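Local coordinates for cutm, flavoprotein of carbon monoxide dehydrogenase (Hydrogenophaga pseudoflava, PDB 1FFV) that binds FAD as the flavoprotein subunit of carbon monoxide dehydrogenase and probably passes electrons from CO oxidation on to an external acceptor, at residues C[134-139]-C[168-173]; C[211-216]-C[228-233]. One frame throughout, in Å; residues are numbered along the deposited sequence.

Overall arrangement
Contact 1 and contact 2 lie in different parts of the flavoprotein. Contact 1 pairs two antiparallel strands, 135-140 and 166-173, in the FAD-binding part. Contact 2 sets the helix 227-231 against strand 208-217 in the C-terminal domain. The two follow one another along the chain and do not interlock. Their centres are 23 Å apart and their nearest atoms about 8 Å apart, without touching. The side chain of Ile170, in contact 1, is about 7 Å from the bound FAD. Glu133, just before contact 1, links the two regions, since it forms a salt bridge with Arg213 of contact 2.

Contact 1. Residues C[134-139]-C[168-173]; sequences AHFVLE and VEIRVP
Strand 135-139, with Ala134 leading into it, pairs antiparallel with strand 168-173 in the sheet of the FAD-binding region. The axes of these short segments approach to 4.9 Å, and their N-to-C directions differ by 155°. His135 and Arg171 form a hydrogen-bonded pair: His135 N to Arg171 O and Arg171 N to His135 O are both 2.8 Å. Phe136 and Ile170 make the next, non-hydrogen-bonded pair. Further along, Val137 N donates to Glu169 O at 3.1 Å, and Val168 N to Val137 O at 2.8 Å. A water bridges His135 ND1 and Arg171 O, so this carbonyl also takes a bond from the water.

The Phe136 and Ile170 side chains lie side by side, with Phe136 CD1 3.6 Å from Ile170 CG1. Ile170 CG2 meets the ring edge in its plane and also touches the methyl of Ala134. The Ile170 side chain is about 7 Å from the bound FAD, so this is sheet packing near the cofactor and not a binding contact. Val137 is on the other face. Its CG2, anti to the carbonyl carbon, packs against Glu169 CG and Arg171 CD. Arg171 bends at chi3 (136°) and brings NE to Glu169 OE1 at 3.0 Å in a salt bridge. Its NH2 forms another with Glu66.

Strand 69-73 flanks 166-173, and strand 143-148 flanks 135-140. Helix 112-117 covers the Phe136 and Ile170 face through Ile116.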
loop_
_atom_site.group_PDB
_atom_site.type_symbol
_atom_site.label_atom_id
_atom_site.label_comp_id
_atom_site.label_asym_id
_atom_site.label_seq_id
_atom_site.Cartn_x
_atom_site.Cartn_y
_atom_site.Cartn_z
ATOM N N ALA C 134 -13.630 -19.042 -57.414
ATOM C CA ALA C 134 -12.218 -18.927 -57.098
ATOM C C ALA C 134 -11.460 -20.239 -57.241
ATOM O O ALA C 134 -12.045 -21.319 -57.325
ATOM C CB ALA C 134 -12.053 -18.393 -55.690
ATOM N N HIS C 135 -10.144 -20.115 -57.307
ATOM C CA HIS C 135 -9.251 -21.256 -57.391
ATOM C C HIS C 135 -8.116 -20.952 -56.426
ATOM O O HIS C 135 -7.741 -19.795 -56.237
ATOM C CB HIS C 135 -8.727 -21.447 -58.813
ATOM C CG HIS C 135 -9.743 -22.007 -59.758
ATOM N ND1 HIS C 135 -10.759 -21.247 -60.297
ATOM C CD2 HIS C 135 -9.899 -23.255 -60.259
ATOM C CE1 HIS C 135 -11.499 -22.002 -61.090
ATOM N NE2 HIS C 135 -10.997 -23.224 -61.086
ATOM N N PHE C 136 -7.601 -21.990 -55.784
ATOM C CA PHE C 136 -6.547 -21.824 -54.800
ATOM C C PHE C 136 -5.227 -22.464 -55.217
ATOM O O PHE C 136 -5.190 -23.631 -55.592
ATOM C CB PHE C 136 -7.007 -22.424 -53.469
ATOM C CG PHE C 136 -8.390 -21.997 -53.052
ATOM C CD1 PHE C 136 -8.779 -20.662 -53.130
ATOM C CD2 PHE C 136 -9.313 -22.939 -52.597
ATOM C CE1 PHE C 136 -10.067 -20.271 -52.767
ATOM C CE2 PHE C 136 -10.608 -22.558 -52.229
ATOM C CZ PHE C 136 -10.982 -21.225 -52.316
ATOM N N VAL C 137 -4.143 -21.702 -55.107
ATOM C CA VAL C 137 -2.805 -22.186 -55.448
ATOM C C VAL C 137 -2.127 -22.769 -54.203
ATOM O O VAL C 137 -1.955 -22.069 -53.205
ATOM C CB VAL C 137 -1.946 -21.049 -56.016
ATOM C CG1 VAL C 137 -0.567 -21.555 -56.371
ATOM C CG2 VAL C 137 -2.620 -20.457 -57.238
ATOM N N LEU C 138 -1.757 -24.050 -54.267
ATOM C CA LEU C 138 -1.113 -24.745 -53.146
ATOM C C LEU C 138 0.331 -25.134 -53.447
ATOM O O LEU C 138 0.622 -25.722 -54.491
ATOM C CB LEU C 138 -1.881 -26.023 -52.796
ATOM C CG LEU C 138 -3.407 -25.968 -52.804
ATOM C CD1 LEU C 138 -3.981 -27.306 -52.343
ATOM C CD2 LEU C 138 -3.889 -24.829 -51.919
ATOM N N GLU C 139 1.237 -24.832 -52.524
ATOM C CA GLU C 139 2.630 -25.192 -52.734
ATOM C C GLU C 139 3.102 -26.258 -51.764
ATOM O O GLU C 139 2.972 -26.119 -50.548
ATOM C CB GLU C 139 3.560 -23.983 -52.661
ATOM C CG GLU C 139 4.931 -24.322 -53.222
ATOM C CD GLU C 139 5.924 -23.195 -53.118
ATOM O OE1 GLU C 139 5.666 -22.100 -53.666
ATOM O OE2 GLU C 139 6.977 -23.418 -52.489
ATOM N N VAL C 168 -0.919 -20.430 -51.171
ATOM C CA VAL C 168 -0.205 -19.207 -51.530
ATOM C C VAL C 168 -1.096 -18.019 -51.903
ATOM O O VAL C 168 -0.910 -16.909 -51.394
ATOM C CB VAL C 168 0.811 -19.491 -52.670
ATOM C CG1 VAL C 168 1.388 -18.193 -53.230
ATOM C CG2 VAL C 168 1.928 -20.381 -52.148
ATOM N N GLU C 169 -2.078 -18.257 -52.765
ATOM C CA GLU C 169 -2.956 -17.182 -53.206
ATOM C C GLU C 169 -4.326 -17.667 -53.657
ATOM O O GLU C 169 -4.522 -18.847 -53.965
ATOM C CB GLU C 169 -2.282 -16.414 -54.349
ATOM C CG GLU C 169 -1.819 -17.316 -55.488
ATOM C CD GLU C 169 -0.952 -16.609 -56.521
ATOM O OE1 GLU C 169 -1.246 -16.743 -57.730
ATOM O OE2 GLU C 169 0.041 -15.949 -56.132
ATOM N N ILE C 170 -5.276 -16.741 -53.678
ATOM C CA ILE C 170 -6.632 -17.029 -54.106
ATOM C C ILE C 170 -6.861 -16.283 -55.420
ATOM O O ILE C 170 -6.793 -15.052 -55.480
ATOM C CB ILE C 170 -7.683 -16.607 -53.031
ATOM C CG1 ILE C 170 -7.594 -17.523 -51.797
ATOM C CG2 ILE C 170 -9.090 -16.671 -53.609
ATOM C CD1 ILE C 170 -6.491 -17.178 -50.826
ATOM N N ARG C 171 -7.091 -17.047 -56.480
ATOM C CA ARG C 171 -7.316 -16.484 -57.801
ATOM C C ARG C 171 -8.788 -16.527 -58.153
ATOM O O ARG C 171 -9.425 -17.578 -58.094
ATOM C CB ARG C 171 -6.540 -17.275 -58.846
ATOM C CG ARG C 171 -5.080 -17.461 -58.531
ATOM C CD ARG C 171 -4.375 -18.076 -59.710
ATOM N NE ARG C 171 -3.114 -17.394 -59.927
ATOM C CZ ARG C 171 -2.843 -16.608 -60.961
ATOM N NH1 ARG C 171 -3.736 -16.405 -61.921
ATOM N NH2 ARG C 171 -1.708 -15.935 -60.966
ATOM N N VAL C 172 -9.323 -15.385 -58.550
ATOM C CA VAL C 172 -10.727 -15.319 -58.906
ATOM C C VAL C 172 -10.963 -14.435 -60.123
ATOM O O VAL C 172 -10.326 -13.390 -60.281
ATOM C CB VAL C 172 -11.628 -14.916 -57.674
ATOM C CG1 VAL C 172 -10.814 -14.244 -56.594
ATOM C CG2 VAL C 172 -12.795 -14.044 -58.098
ATOM N N PRO C 173 -11.802 -14.912 -61.062
ATOM C CA PRO C 173 -12.099 -14.134 -62.267
ATOM C C PRO C 173 -12.813 -12.835 -61.930
ATOM O O PRO C 173 -13.712 -12.806 -61.093
ATOM C CB PRO C 173 -12.979 -15.086 -63.088
ATOM C CG PRO C 173 -13.548 -16.025 -62.080
ATOM C CD PRO C 173 -12.398 -16.258 -61.143
HETATM O O HOH W 1 -9.835 -18.794 -60.713
#

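Contact 2. Residues C[211-216]-C[228-233]; sequences HIRIAL and AAEAAL. Unlike the reference sequence in segment 228-233: Ala228 (reference Gly), Ala229 (reference Gly), Glu230 (reference Arg), Ala231 (reference Ser), Ala232 (reference Arg).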
loop_
_atom_site.group_PDB
_atom_site.type_symbol
_atom_site.label_atom_id
_atom_site.label_comp_id
_atom_site.label_asym_id
_atom_site.label_seq_id
_atom_site.Cartn_x
_atom_site.Cartn_y
_atom_site.Cartn_z
ATOM N N HIS C 211 -26.236 -16.339 -66.209
ATOM C CA HIS C 211 -25.161 -16.930 -65.413
ATOM C C HIS C 211 -25.597 -16.978 -63.948
ATOM O O HIS C 211 -26.137 -15.999 -63.428
ATOM C CB HIS C 211 -23.882 -16.098 -65.564
ATOM C CG HIS C 211 -22.803 -16.451 -64.586
ATOM N ND1 HIS C 211 -21.931 -17.500 -64.786
ATOM C CD2 HIS C 211 -22.451 -15.890 -63.407
ATOM C CE1 HIS C 211 -21.090 -17.569 -63.771
ATOM N NE2 HIS C 211 -21.384 -16.603 -62.920
ATOM N N ILE C 212 -25.340 -18.099 -63.273
ATOM C CA ILE C 212 -25.744 -18.227 -61.878
ATOM C C ILE C 212 -24.887 -19.165 -61.011
ATOM O O ILE C 212 -24.573 -20.291 -61.399
ATOM C CB ILE C 212 -27.254 -18.636 -61.785
ATOM C CG1 ILE C 212 -27.747 -18.600 -60.334
ATOM C CG2 ILE C 212 -27.476 -20.007 -62.406
ATOM C CD1 ILE C 212 -27.752 -17.217 -59.717
ATOM N N ARG C 213 -24.490 -18.656 -59.846
ATOM C CA ARG C 213 -23.706 -19.399 -58.860
ATOM C C ARG C 213 -24.408 -19.207 -57.528
ATOM O O ARG C 213 -24.577 -18.071 -57.078
ATOM C CB ARG C 213 -22.289 -18.840 -58.705
ATOM C CG ARG C 213 -21.191 -19.469 -59.559
ATOM C CD ARG C 213 -21.464 -20.887 -60.013
ATOM N NE ARG C 213 -20.554 -21.229 -61.104
ATOM C CZ ARG C 213 -20.916 -21.347 -62.381
ATOM N NH1 ARG C 213 -22.184 -21.173 -62.738
ATOM N NH2 ARG C 213 -19.993 -21.551 -63.315
ATOM N N ILE C 214 -24.806 -20.310 -56.896
ATOM C CA ILE C 214 -25.476 -20.255 -55.602
ATOM C C ILE C 214 -24.718 -21.132 -54.610
ATOM O O ILE C 214 -24.474 -22.308 -54.883
ATOM C CB ILE C 214 -26.941 -20.757 -55.693
ATOM C CG1 ILE C 214 -27.735 -19.924 -56.703
ATOM C CG2 ILE C 214 -27.608 -20.680 -54.329
ATOM C CD1 ILE C 214 -29.118 -20.466 -57.000
ATOM N N ALA C 215 -24.345 -20.556 -53.467
ATOM C CA ALA C 215 -23.617 -21.284 -52.431
ATOM C C ALA C 215 -24.223 -21.024 -51.046
ATOM O O ALA C 215 -24.681 -19.913 -50.751
ATOM C CB ALA C 215 -22.138 -20.928 -52.463
ATOM N N LEU C 216 -24.177 -22.048 -50.190
ATOM C CA LEU C 216 -24.778 -21.996 -48.862
ATOM C C LEU C 216 -23.818 -22.107 -47.676
ATOM O O LEU C 216 -23.001 -23.034 -47.614
ATOM C CB LEU C 216 -25.819 -23.112 -48.765
ATOM C CG LEU C 216 -26.794 -23.270 -49.936
ATOM C CD1 LEU C 216 -27.702 -24.461 -49.700
ATOM C CD2 LEU C 216 -27.603 -21.996 -50.111
ATOM N N ALA C 228 -28.657 -27.778 -58.464
ATOM C CA ALA C 228 -30.060 -27.974 -58.840
ATOM C C ALA C 228 -30.788 -26.637 -58.695
ATOM O O ALA C 228 -31.706 -26.331 -59.458
ATOM C CB ALA C 228 -30.716 -29.022 -57.962
ATOM N N ALA C 229 -30.363 -25.844 -57.712
ATOM C CA ALA C 229 -30.940 -24.525 -57.477
ATOM C C ALA C 229 -30.552 -23.616 -58.638
ATOM O O ALA C 229 -31.358 -22.810 -59.099
ATOM C CB ALA C 229 -30.443 -23.953 -56.152
ATOM N N GLU C 230 -29.321 -23.765 -59.128
ATOM C CA GLU C 230 -28.849 -22.964 -60.254
ATOM C C GLU C 230 -29.672 -23.301 -61.494
ATOM O O GLU C 230 -30.104 -22.406 -62.225
ATOM C CB GLU C 230 -27.361 -23.225 -60.532
ATOM C CG GLU C 230 -26.407 -22.617 -59.499
ATOM C CD GLU C 230 -24.941 -23.010 -59.703
ATOM O OE1 GLU C 230 -24.150 -22.822 -58.753
ATOM O OE2 GLU C 230 -24.568 -23.501 -60.796
ATOM N N ALA C 231 -29.932 -24.593 -61.681
ATOM C CA ALA C 231 -30.691 -25.090 -62.822
ATOM C C ALA C 231 -32.133 -24.605 -62.827
ATOM O O ALA C 231 -32.802 -24.639 -63.860
ATOM C CB ALA C 231 -30.648 -26.614 -62.859
ATOM N N ALA C 232 -32.621 -24.171 -61.670
ATOM C CA ALA C 232 -33.986 -23.674 -61.584
ATOM C C ALA C 232 -34.076 -22.274 -62.174
ATOM O O ALA C 232 -35.168 -21.787 -62.457
ATOM C CB ALA C 232 -34.459 -23.662 -60.135
ATOM N N LEU C 233 -32.923 -21.651 -62.398
ATOM C CA LEU C 233 -32.874 -20.295 -62.932
ATOM C C LEU C 233 -32.218 -20.093 -64.296
ATOM O O LEU C 233 -32.701 -19.284 -65.086
ATOM C CB LEU C 233 -32.181 -19.377 -61.928
ATOM C CG LEU C 233 -32.827 -19.255 -60.551
ATOM C CD1 LEU C 233 -31.752 -18.953 -59.518
ATOM C CD2 LEU C 233 -33.919 -18.179 -60.565
#
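The Glu230 carboxylate is held by several groups: OE1 accepts the backbone N-H of Ile214, while OE2 makes a salt bridge with Arg225 and a long one with Arg213. It ties a helix to an antiparallel sheet in the C-terminal domain. The Ile214 N to Glu230 OE1 bond is 3.2 Å, from the anti side and 29° out of the carboxylate plane. Glu230 is a buried residue that differs from the reference sequence. Its CG is anti to the carbonyl carbon and the chain beyond is extended, which carries the carboxylate to the strand.

Arg213 bends at chi2 (-24°) and turns back over its own strand. Its NH1 bonds Ile212 O at 2.9 Å, from above the carbonyl plane. NH1 lies 3.9 Å from Glu230 OE2, a pairing by charge alone. Arg213 NH2 makes a salt bridge with Glu133. A leucine in place of Arg213 would probably cost Glu133 this salt bridge and Ile212 O the NH1 bond.

Beside the polar groups lies an apolar patch. Leu279 of helix 264-285 touches Ile212, Ile214 and Leu233. Leu233 CD1 meets Ile212 CG1. Ile214 CD1 touches both Ala229 CB (3.8 Å) and Leu233 CD1 (3.9 Å).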